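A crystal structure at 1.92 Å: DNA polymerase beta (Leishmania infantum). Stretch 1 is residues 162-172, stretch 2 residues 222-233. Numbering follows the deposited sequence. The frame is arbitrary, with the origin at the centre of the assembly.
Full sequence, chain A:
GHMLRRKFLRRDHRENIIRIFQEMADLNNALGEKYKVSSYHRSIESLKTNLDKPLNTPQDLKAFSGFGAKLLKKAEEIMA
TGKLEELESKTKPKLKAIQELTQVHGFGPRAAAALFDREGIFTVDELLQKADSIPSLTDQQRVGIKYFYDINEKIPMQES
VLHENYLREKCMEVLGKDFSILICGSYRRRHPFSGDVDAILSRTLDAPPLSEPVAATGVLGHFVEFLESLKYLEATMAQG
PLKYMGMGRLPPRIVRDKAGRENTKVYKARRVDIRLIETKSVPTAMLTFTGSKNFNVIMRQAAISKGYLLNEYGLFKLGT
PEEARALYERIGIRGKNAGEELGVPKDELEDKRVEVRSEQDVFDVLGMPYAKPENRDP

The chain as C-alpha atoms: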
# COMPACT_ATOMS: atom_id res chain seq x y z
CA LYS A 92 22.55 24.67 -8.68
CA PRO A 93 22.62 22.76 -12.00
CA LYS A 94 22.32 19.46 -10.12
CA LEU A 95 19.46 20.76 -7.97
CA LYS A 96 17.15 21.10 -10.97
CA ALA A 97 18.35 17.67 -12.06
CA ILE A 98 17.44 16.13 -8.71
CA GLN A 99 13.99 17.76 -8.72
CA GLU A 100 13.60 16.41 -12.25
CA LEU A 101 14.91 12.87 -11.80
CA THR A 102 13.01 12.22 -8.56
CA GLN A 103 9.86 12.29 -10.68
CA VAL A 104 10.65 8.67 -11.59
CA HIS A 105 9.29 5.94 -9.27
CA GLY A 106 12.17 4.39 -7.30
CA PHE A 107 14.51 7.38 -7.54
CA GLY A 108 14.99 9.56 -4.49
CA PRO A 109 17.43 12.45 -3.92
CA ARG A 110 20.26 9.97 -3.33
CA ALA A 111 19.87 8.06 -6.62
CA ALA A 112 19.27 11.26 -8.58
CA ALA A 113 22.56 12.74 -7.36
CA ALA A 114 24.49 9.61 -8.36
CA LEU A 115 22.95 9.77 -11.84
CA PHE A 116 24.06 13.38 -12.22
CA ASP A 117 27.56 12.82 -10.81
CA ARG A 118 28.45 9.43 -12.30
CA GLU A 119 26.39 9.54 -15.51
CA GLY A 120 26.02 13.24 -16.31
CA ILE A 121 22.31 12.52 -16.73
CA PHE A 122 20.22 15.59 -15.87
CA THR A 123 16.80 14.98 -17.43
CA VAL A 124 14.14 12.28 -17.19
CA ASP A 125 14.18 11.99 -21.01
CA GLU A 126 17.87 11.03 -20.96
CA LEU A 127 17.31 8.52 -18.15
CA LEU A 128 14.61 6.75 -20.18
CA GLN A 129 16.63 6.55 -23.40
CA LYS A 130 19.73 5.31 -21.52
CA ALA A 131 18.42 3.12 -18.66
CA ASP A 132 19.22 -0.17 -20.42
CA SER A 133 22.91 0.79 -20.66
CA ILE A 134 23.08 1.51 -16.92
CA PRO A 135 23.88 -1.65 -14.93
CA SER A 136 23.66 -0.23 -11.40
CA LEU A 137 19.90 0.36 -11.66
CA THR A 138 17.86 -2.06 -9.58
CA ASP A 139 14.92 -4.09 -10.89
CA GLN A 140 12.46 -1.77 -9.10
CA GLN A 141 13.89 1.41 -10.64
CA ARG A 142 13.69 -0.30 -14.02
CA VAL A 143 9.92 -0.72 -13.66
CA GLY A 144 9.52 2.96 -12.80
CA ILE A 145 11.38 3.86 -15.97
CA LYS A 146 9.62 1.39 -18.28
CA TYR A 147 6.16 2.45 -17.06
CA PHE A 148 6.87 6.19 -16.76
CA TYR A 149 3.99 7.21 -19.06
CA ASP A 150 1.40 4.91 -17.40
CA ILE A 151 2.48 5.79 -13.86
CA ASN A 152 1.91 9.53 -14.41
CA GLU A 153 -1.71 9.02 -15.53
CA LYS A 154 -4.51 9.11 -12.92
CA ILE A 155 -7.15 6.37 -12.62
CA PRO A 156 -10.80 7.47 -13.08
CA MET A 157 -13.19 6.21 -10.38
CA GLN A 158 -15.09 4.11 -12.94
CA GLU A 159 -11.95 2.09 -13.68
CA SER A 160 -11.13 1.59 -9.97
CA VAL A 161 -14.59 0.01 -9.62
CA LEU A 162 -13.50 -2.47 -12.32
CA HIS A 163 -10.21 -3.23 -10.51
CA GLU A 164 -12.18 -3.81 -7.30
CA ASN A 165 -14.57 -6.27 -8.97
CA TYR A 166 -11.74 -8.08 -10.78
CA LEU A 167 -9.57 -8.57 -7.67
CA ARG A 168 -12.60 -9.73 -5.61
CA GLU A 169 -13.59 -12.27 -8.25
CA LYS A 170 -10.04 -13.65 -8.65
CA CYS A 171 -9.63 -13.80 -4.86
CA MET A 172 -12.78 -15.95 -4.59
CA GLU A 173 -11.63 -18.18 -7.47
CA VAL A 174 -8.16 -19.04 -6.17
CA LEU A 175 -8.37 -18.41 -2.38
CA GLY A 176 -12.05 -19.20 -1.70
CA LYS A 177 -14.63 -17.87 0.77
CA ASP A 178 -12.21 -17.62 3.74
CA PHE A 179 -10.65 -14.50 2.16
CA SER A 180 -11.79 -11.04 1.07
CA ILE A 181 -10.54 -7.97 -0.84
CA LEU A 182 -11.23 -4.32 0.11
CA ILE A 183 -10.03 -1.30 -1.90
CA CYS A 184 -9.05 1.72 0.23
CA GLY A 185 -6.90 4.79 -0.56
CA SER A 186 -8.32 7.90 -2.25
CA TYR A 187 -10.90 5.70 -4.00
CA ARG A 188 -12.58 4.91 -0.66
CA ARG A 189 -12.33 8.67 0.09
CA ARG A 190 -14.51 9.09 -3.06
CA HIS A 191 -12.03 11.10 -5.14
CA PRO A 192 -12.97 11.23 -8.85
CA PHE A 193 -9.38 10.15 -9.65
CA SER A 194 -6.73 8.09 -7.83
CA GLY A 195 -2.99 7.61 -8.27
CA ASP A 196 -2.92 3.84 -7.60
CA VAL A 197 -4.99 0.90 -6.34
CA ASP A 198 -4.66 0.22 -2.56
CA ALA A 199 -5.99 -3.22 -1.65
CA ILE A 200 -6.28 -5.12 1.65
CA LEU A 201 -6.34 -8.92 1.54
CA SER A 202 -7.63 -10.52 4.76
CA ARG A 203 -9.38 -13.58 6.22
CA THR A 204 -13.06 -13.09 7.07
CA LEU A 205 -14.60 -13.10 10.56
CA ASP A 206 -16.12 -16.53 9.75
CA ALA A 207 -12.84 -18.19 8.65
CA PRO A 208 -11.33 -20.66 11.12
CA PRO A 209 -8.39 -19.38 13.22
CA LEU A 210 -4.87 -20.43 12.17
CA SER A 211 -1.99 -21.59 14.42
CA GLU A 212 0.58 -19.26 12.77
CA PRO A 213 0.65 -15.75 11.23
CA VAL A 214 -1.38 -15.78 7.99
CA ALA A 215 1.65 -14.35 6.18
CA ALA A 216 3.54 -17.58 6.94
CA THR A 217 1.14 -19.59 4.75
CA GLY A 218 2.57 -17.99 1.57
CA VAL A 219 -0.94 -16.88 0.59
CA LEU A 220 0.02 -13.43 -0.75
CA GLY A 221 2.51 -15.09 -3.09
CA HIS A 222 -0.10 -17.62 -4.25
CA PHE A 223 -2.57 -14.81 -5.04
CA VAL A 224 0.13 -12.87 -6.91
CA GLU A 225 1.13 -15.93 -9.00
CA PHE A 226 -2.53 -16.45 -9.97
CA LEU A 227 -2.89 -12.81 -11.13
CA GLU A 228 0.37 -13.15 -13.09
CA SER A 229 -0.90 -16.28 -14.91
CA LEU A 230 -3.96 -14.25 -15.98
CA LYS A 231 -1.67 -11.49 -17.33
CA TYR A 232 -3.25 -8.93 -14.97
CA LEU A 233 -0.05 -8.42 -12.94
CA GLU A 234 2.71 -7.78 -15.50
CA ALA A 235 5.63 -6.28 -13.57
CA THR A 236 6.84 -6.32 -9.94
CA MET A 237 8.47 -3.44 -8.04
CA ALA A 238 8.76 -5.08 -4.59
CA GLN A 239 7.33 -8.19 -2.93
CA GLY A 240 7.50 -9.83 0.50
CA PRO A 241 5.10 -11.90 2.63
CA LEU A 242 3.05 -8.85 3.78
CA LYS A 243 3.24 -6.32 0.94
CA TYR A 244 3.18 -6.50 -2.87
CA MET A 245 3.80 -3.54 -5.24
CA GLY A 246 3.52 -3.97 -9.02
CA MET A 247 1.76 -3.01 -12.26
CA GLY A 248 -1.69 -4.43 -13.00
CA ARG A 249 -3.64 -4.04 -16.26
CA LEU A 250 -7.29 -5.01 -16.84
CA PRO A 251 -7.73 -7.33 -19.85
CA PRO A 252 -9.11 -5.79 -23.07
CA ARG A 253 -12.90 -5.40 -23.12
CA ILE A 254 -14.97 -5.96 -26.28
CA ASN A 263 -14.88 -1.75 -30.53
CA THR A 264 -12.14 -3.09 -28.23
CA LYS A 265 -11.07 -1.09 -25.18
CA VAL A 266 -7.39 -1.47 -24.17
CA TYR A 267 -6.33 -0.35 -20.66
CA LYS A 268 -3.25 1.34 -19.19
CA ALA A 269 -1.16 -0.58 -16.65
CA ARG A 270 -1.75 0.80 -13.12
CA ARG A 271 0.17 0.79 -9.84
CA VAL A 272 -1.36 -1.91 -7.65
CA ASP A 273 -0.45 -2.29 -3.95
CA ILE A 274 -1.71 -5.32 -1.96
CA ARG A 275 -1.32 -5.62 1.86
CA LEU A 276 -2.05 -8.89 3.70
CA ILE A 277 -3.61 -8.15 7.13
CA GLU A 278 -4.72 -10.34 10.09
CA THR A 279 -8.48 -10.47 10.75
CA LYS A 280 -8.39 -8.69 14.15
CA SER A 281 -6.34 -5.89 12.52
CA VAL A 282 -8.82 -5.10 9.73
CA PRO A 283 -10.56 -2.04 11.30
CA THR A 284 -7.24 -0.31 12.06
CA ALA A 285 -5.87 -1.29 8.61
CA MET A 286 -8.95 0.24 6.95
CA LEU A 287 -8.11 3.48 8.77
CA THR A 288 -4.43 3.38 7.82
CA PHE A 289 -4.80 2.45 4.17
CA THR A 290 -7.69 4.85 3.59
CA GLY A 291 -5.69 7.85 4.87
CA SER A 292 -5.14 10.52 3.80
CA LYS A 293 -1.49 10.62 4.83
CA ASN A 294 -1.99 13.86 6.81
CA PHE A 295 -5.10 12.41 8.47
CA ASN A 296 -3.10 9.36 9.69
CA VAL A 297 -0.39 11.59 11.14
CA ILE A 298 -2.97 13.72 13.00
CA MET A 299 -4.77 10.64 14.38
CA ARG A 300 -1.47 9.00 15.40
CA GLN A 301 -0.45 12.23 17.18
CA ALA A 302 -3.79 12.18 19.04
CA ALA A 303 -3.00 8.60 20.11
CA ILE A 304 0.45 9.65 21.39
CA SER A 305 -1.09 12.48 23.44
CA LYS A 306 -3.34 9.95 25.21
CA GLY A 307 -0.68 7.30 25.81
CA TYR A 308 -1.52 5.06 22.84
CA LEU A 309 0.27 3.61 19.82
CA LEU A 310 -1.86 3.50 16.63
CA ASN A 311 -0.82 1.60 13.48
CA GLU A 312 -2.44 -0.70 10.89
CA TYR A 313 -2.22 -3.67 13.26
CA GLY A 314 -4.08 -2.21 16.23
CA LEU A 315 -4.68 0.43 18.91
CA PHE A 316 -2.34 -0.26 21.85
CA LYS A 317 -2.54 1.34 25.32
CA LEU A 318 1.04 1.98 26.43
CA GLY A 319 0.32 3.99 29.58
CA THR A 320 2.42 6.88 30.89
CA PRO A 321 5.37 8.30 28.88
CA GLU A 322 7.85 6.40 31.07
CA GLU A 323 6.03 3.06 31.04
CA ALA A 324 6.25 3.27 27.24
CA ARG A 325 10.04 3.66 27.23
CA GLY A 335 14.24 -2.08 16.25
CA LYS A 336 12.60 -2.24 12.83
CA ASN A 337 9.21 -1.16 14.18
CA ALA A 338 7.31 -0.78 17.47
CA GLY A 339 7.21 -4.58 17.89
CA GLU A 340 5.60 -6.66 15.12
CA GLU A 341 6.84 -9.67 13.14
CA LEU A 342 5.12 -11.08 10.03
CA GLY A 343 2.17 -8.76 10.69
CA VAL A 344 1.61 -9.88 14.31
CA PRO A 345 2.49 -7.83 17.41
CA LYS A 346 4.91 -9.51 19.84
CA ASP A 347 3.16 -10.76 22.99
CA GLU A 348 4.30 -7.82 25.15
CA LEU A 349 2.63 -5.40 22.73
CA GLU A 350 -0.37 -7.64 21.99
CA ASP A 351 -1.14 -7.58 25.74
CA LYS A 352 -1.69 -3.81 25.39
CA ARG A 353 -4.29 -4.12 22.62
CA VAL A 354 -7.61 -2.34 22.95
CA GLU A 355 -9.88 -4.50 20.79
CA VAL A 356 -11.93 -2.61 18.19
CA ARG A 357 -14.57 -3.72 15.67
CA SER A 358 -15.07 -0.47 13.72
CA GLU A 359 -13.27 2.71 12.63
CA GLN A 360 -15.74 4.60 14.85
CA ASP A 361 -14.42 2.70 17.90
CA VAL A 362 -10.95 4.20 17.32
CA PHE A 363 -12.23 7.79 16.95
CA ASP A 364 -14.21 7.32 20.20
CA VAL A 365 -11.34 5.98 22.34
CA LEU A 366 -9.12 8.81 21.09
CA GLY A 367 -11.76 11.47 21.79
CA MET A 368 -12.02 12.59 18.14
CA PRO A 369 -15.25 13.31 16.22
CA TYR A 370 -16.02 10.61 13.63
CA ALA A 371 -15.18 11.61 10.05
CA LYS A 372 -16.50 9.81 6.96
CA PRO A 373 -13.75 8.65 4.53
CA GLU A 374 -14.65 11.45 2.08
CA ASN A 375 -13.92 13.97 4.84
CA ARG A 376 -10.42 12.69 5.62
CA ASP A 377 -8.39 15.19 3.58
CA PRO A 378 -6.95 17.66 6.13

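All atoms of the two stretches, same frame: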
# COMPACT_ATOMS: atom_id res chain seq x y z
N LEU A 162 -13.85 -1.26 -11.57
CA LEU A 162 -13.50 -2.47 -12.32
C LEU A 162 -12.33 -3.25 -11.70
O LEU A 162 -12.35 -4.49 -11.69
CB LEU A 162 -13.20 -2.15 -13.79
CG LEU A 162 -14.30 -1.46 -14.62
CD1 LEU A 162 -13.78 -1.11 -16.00
CD2 LEU A 162 -15.56 -2.31 -14.71
N HIS A 163 -11.31 -2.55 -11.21
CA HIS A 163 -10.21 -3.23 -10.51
C HIS A 163 -10.73 -3.91 -9.24
O HIS A 163 -10.37 -5.05 -8.93
CB HIS A 163 -9.04 -2.29 -10.16
CG HIS A 163 -8.16 -1.94 -11.33
ND1 HIS A 163 -7.09 -2.58 -11.86
CD2 HIS A 163 -8.33 -0.80 -12.09
CE1 HIS A 163 -6.65 -1.83 -12.92
NE2 HIS A 163 -7.41 -0.76 -13.04
N GLU A 164 -11.59 -3.21 -8.50
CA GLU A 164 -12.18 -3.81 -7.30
C GLU A 164 -12.92 -5.12 -7.61
O GLU A 164 -12.72 -6.13 -6.93
CB GLU A 164 -13.12 -2.82 -6.60
CG GLU A 164 -13.71 -3.38 -5.30
CD GLU A 164 -14.30 -2.29 -4.43
OE1 GLU A 164 -15.17 -1.54 -4.92
OE2 GLU A 164 -13.89 -2.16 -3.25
N ASN A 165 -13.79 -5.09 -8.62
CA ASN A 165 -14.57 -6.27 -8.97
C ASN A 165 -13.68 -7.42 -9.45
O ASN A 165 -13.92 -8.58 -9.11
CB ASN A 165 -15.62 -5.94 -10.05
CG ASN A 165 -16.67 -4.95 -9.56
OD1 ASN A 165 -16.82 -4.72 -8.37
ND2 ASN A 165 -17.41 -4.37 -10.50
N TYR A 166 -12.66 -7.09 -10.23
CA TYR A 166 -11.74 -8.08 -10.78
C TYR A 166 -10.96 -8.78 -9.66
O TYR A 166 -10.90 -10.01 -9.61
CB TYR A 166 -10.76 -7.42 -11.77
CG TYR A 166 -9.86 -8.40 -12.50
CD1 TYR A 166 -10.26 -8.98 -13.70
CD2 TYR A 166 -8.61 -8.75 -12.00
CE1 TYR A 166 -9.44 -9.88 -14.38
CE2 TYR A 166 -7.78 -9.64 -12.67
CZ TYR A 166 -8.20 -10.21 -13.85
OH TYR A 166 -7.37 -11.09 -14.51
N LEU A 167 -10.37 -8.00 -8.76
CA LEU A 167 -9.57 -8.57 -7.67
C LEU A 167 -10.45 -9.42 -6.73
O LEU A 167 -10.01 -10.49 -6.27
CB LEU A 167 -8.84 -7.47 -6.89
CG LEU A 167 -7.68 -6.80 -7.65
CD1 LEU A 167 -7.24 -5.51 -6.97
CD2 LEU A 167 -6.48 -7.75 -7.81
N ARG A 168 -11.67 -8.96 -6.46
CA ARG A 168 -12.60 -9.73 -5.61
C ARG A 168 -12.97 -11.07 -6.25
O ARG A 168 -13.01 -12.12 -5.58
CB ARG A 168 -13.87 -8.92 -5.31
CG ARG A 168 -13.67 -7.81 -4.28
CD ARG A 168 -15.00 -7.16 -3.88
NE ARG A 168 -14.84 -6.34 -2.68
CZ ARG A 168 -15.64 -5.35 -2.34
NH1 ARG A 168 -16.68 -5.03 -3.12
NH2 ARG A 168 -15.41 -4.67 -1.22
N GLU A 169 -13.28 -11.04 -7.54
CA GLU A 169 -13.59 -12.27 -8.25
C GLU A 169 -12.41 -13.25 -8.25
O GLU A 169 -12.60 -14.43 -7.98
CB GLU A 169 -14.04 -11.98 -9.69
CG GLU A 169 -14.33 -13.25 -10.48
CD GLU A 169 -14.75 -12.98 -11.91
OE1 GLU A 169 -13.87 -12.97 -12.80
OE2 GLU A 169 -15.96 -12.77 -12.15
N LYS A 170 -11.20 -12.76 -8.56
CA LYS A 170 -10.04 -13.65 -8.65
C LYS A 170 -9.67 -14.19 -7.26
O LYS A 170 -9.24 -15.33 -7.13
CB LYS A 170 -8.82 -12.96 -9.30
CG LYS A 170 -9.05 -12.48 -10.74
CD LYS A 170 -9.91 -13.47 -11.52
CE LYS A 170 -10.20 -13.00 -12.93
NZ LYS A 170 -11.29 -13.85 -13.53
N CYS A 171 -9.83 -13.35 -6.24
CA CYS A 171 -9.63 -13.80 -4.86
C CYS A 171 -10.55 -14.99 -4.53
O CYS A 171 -10.10 -16.03 -4.04
CB CYS A 171 -9.83 -12.63 -3.88
SG CYS A 171 -9.60 -13.06 -2.11
N MET A 172 -11.84 -14.85 -4.83
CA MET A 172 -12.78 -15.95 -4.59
C MET A 172 -12.39 -17.22 -5.35
O MET A 172 -12.47 -18.33 -4.81
CB MET A 172 -14.22 -15.54 -4.95
CG MET A 172 -15.28 -16.62 -4.65
SD MET A 172 -15.48 -17.00 -2.88
CE MET A 172 -16.23 -15.50 -2.25
N HIS A 222 0.81 -16.80 -3.44
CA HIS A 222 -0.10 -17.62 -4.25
C HIS A 222 -1.09 -16.77 -5.04
O HIS A 222 -1.38 -17.05 -6.21
CB HIS A 222 -0.86 -18.62 -3.36
CG HIS A 222 0.01 -19.64 -2.70
ND1 HIS A 222 1.15 -20.15 -3.30
CD2 HIS A 222 -0.09 -20.25 -1.50
CE1 HIS A 222 1.71 -21.03 -2.49
NE2 HIS A 222 0.99 -21.11 -1.39
N PHE A 223 -1.63 -15.73 -4.39
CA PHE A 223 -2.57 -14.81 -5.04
C PHE A 223 -1.88 -14.05 -6.18
O PHE A 223 -2.41 -13.90 -7.28
CB PHE A 223 -3.17 -13.86 -3.99
CG PHE A 223 -4.24 -12.92 -4.52
CD1 PHE A 223 -5.31 -13.41 -5.26
CD2 PHE A 223 -4.19 -11.56 -4.23
CE1 PHE A 223 -6.30 -12.55 -5.73
CE2 PHE A 223 -5.18 -10.70 -4.69
CZ PHE A 223 -6.24 -11.20 -5.43
N VAL A 224 -0.67 -13.57 -5.90
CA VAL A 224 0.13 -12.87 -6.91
C VAL A 224 0.43 -13.76 -8.13
O VAL A 224 0.26 -13.33 -9.27
CB VAL A 224 1.44 -12.30 -6.30
CG1 VAL A 224 2.40 -11.83 -7.40
CG2 VAL A 224 1.09 -11.13 -5.36
N GLU A 225 0.85 -15.00 -7.89
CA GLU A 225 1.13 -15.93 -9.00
C GLU A 225 -0.11 -16.15 -9.87
O GLU A 225 -0.01 -16.23 -11.11
CB GLU A 225 1.61 -17.29 -8.47
CG GLU A 225 2.99 -17.25 -7.84
CD GLU A 225 3.36 -18.56 -7.15
OE1 GLU A 225 2.44 -19.36 -6.85
OE2 GLU A 225 4.56 -18.78 -6.92
N PHE A 226 -1.27 -16.26 -9.24
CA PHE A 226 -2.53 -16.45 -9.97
C PHE A 226 -2.81 -15.25 -10.89
O PHE A 226 -3.12 -15.42 -12.07
CB PHE A 226 -3.69 -16.69 -8.98
CG PHE A 226 -4.98 -17.11 -9.64
CD1 PHE A 226 -5.12 -18.38 -10.20
CD2 PHE A 226 -6.07 -16.24 -9.69
CE1 PHE A 226 -6.30 -18.76 -10.81
CE2 PHE A 226 -7.26 -16.63 -10.29
CZ PHE A 226 -7.37 -17.89 -10.85
N LEU A 227 -2.69 -14.03 -10.34
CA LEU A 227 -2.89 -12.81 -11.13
C LEU A 227 -1.86 -12.67 -12.26
O LEU A 227 -2.16 -12.11 -13.31
CB LEU A 227 -2.85 -11.57 -10.23
CG LEU A 227 -3.95 -11.48 -9.16
CD1 LEU A 227 -3.67 -10.32 -8.21
CD2 LEU A 227 -5.33 -11.32 -9.80
N GLU A 228 -0.65 -13.16 -12.03
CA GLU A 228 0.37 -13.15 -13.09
C GLU A 228 0.02 -14.12 -14.23
O GLU A 228 0.22 -13.80 -15.41
CB GLU A 228 1.76 -13.44 -12.49
CG GLU A 228 2.30 -12.26 -11.67
CD GLU A 228 3.52 -12.59 -10.84
OE1 GLU A 228 3.80 -13.79 -10.64
OE2 GLU A 228 4.19 -11.65 -10.38
N SER A 229 -0.53 -15.29 -13.88
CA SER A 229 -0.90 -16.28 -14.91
C SER A 229 -2.04 -15.77 -15.79
O SER A 229 -2.16 -16.16 -16.96
CB SER A 229 -1.27 -17.64 -14.28
OG SER A 229 -2.50 -17.59 -13.58
N LEU A 230 -2.85 -14.87 -15.24
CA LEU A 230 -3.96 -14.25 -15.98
C LEU A 230 -3.51 -13.03 -16.80
O LEU A 230 -4.31 -12.44 -17.53
CB LEU A 230 -5.07 -13.83 -15.01
CG LEU A 230 -5.87 -14.98 -14.41
CD1 LEU A 230 -6.67 -14.49 -13.20
CD2 LEU A 230 -6.77 -15.60 -15.46
N LYS A 231 -2.24 -12.67 -16.67
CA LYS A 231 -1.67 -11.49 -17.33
C LYS A 231 -2.26 -10.16 -16.83
O LYS A 231 -2.19 -9.14 -17.52
CB LYS A 231 -1.80 -11.58 -18.86
CG LYS A 231 -1.27 -12.89 -19.45
CD LYS A 231 0.17 -13.14 -19.06
CE LYS A 231 0.65 -14.49 -19.57
NZ LYS A 231 2.06 -14.78 -19.19
N TYR A 232 -2.84 -10.18 -15.63
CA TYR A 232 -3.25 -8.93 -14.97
C TYR A 232 -2.02 -8.25 -14.38
O TYR A 232 -1.68 -7.14 -14.77
CB TYR A 232 -4.30 -9.21 -13.88
CG TYR A 232 -4.68 -7.99 -13.05
CD1 TYR A 232 -5.57 -7.03 -13.54
CD2 TYR A 232 -4.17 -7.81 -11.77
CE1 TYR A 232 -5.94 -5.90 -12.76
CE2 TYR A 232 -4.51 -6.68 -10.99
CZ TYR A 232 -5.40 -5.74 -11.49
OH TYR A 232 -5.73 -4.66 -10.71
N LEU A 233 -1.32 -8.93 -13.45
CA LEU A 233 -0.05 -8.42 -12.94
C LEU A 233 1.05 -8.68 -13.98
O LEU A 233 1.26 -9.82 -14.38
CB LEU A 233 0.33 -9.05 -11.59
CG LEU A 233 -0.57 -8.69 -10.39
CD1 LEU A 233 -0.04 -9.32 -9.09
CD2 LEU A 233 -0.70 -7.16 -10.24
O HOH W 1 -7.52 -11.45 -17.02

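The two stretches form a largely apolar helix-against-helix contact, extended by the turn that follows the second helix and fixed at one end by a single direct hydrogen bond between side chains, His163 to Tyr232. Residues 162-172 are helical throughout, whereas the helix of the second stretch, 222-229, gives way to a turn. The two axes approach to 10.6 Å and their N-to-C directions differ by 114°, so the helices cross steeply. The backbones come nearest at Cys171 and Phe223, whose CA atoms are 7.1 Å apart, and about 495 Å² of surface is buried in all.

The centre of the contact is built from leucine and aromatic side chains. The CA-to-CB bond of Leu167 points sideways to the second stretch, but the end of the side chain reaches across: CD2 of Leu167 lies 3.8 Å from CD1 of Leu227, 3.9 Å from CE2 of Tyr232 and 4.2 Å from CZ of Phe223, so one methyl group touches three apolar partners. Phe223 sets its ring against the stretch of the first helix around Cys171, its CE1 atom lying 3.7 Å from the backbone N of Cys171 and 4.0 Å from CB of the same residue. That backbone nitrogen is already bonded to the carbonyl of Leu167 within its own helix, so the ring packs against a satisfied polar group.

Lys170 contributes the aliphatic part of its side chain. Its CB is 3.9 Å from CD2 of Leu227, and its CD is 3.8 Å from CD1 of Leu230, while the charged end, NZ, forms a salt bridge with OE1 of Glu169 at 2.8 Å. The methylenes can thus pack with leucines while the ammonium keeps a charged partner.

Beyond the second helix, Lys231 adopts positive phi in a Schellman motif, with Tyr232 N and Lys231 N bonded back to the carbonyls of Leu227 and Glu228. Tyr232 follows directly, its CA-to-CB bond pointing toward the first helix. Its ring forms an offset stack with that of Tyr166, the centroids 4.8 Å apart and the planes inclined by 26°; the closest atoms, Tyr166 CE2 and Tyr232 CD1, are separated by 3.5 Å. At the far end of the same ring, OH of Tyr232 lies 2.7 Å from ND1 of His163, near the imidazole plane, in a short, nearly straight hydrogen bond. A buried hydroxyl is thereby satisfied, while His163 NE2 is bonded elsewhere in the structure. The Tyr166 hydroxyl has a water instead, with OH 2.5 Å from water 1, which donates a weak bond to O of Leu230 at 3.4 Å.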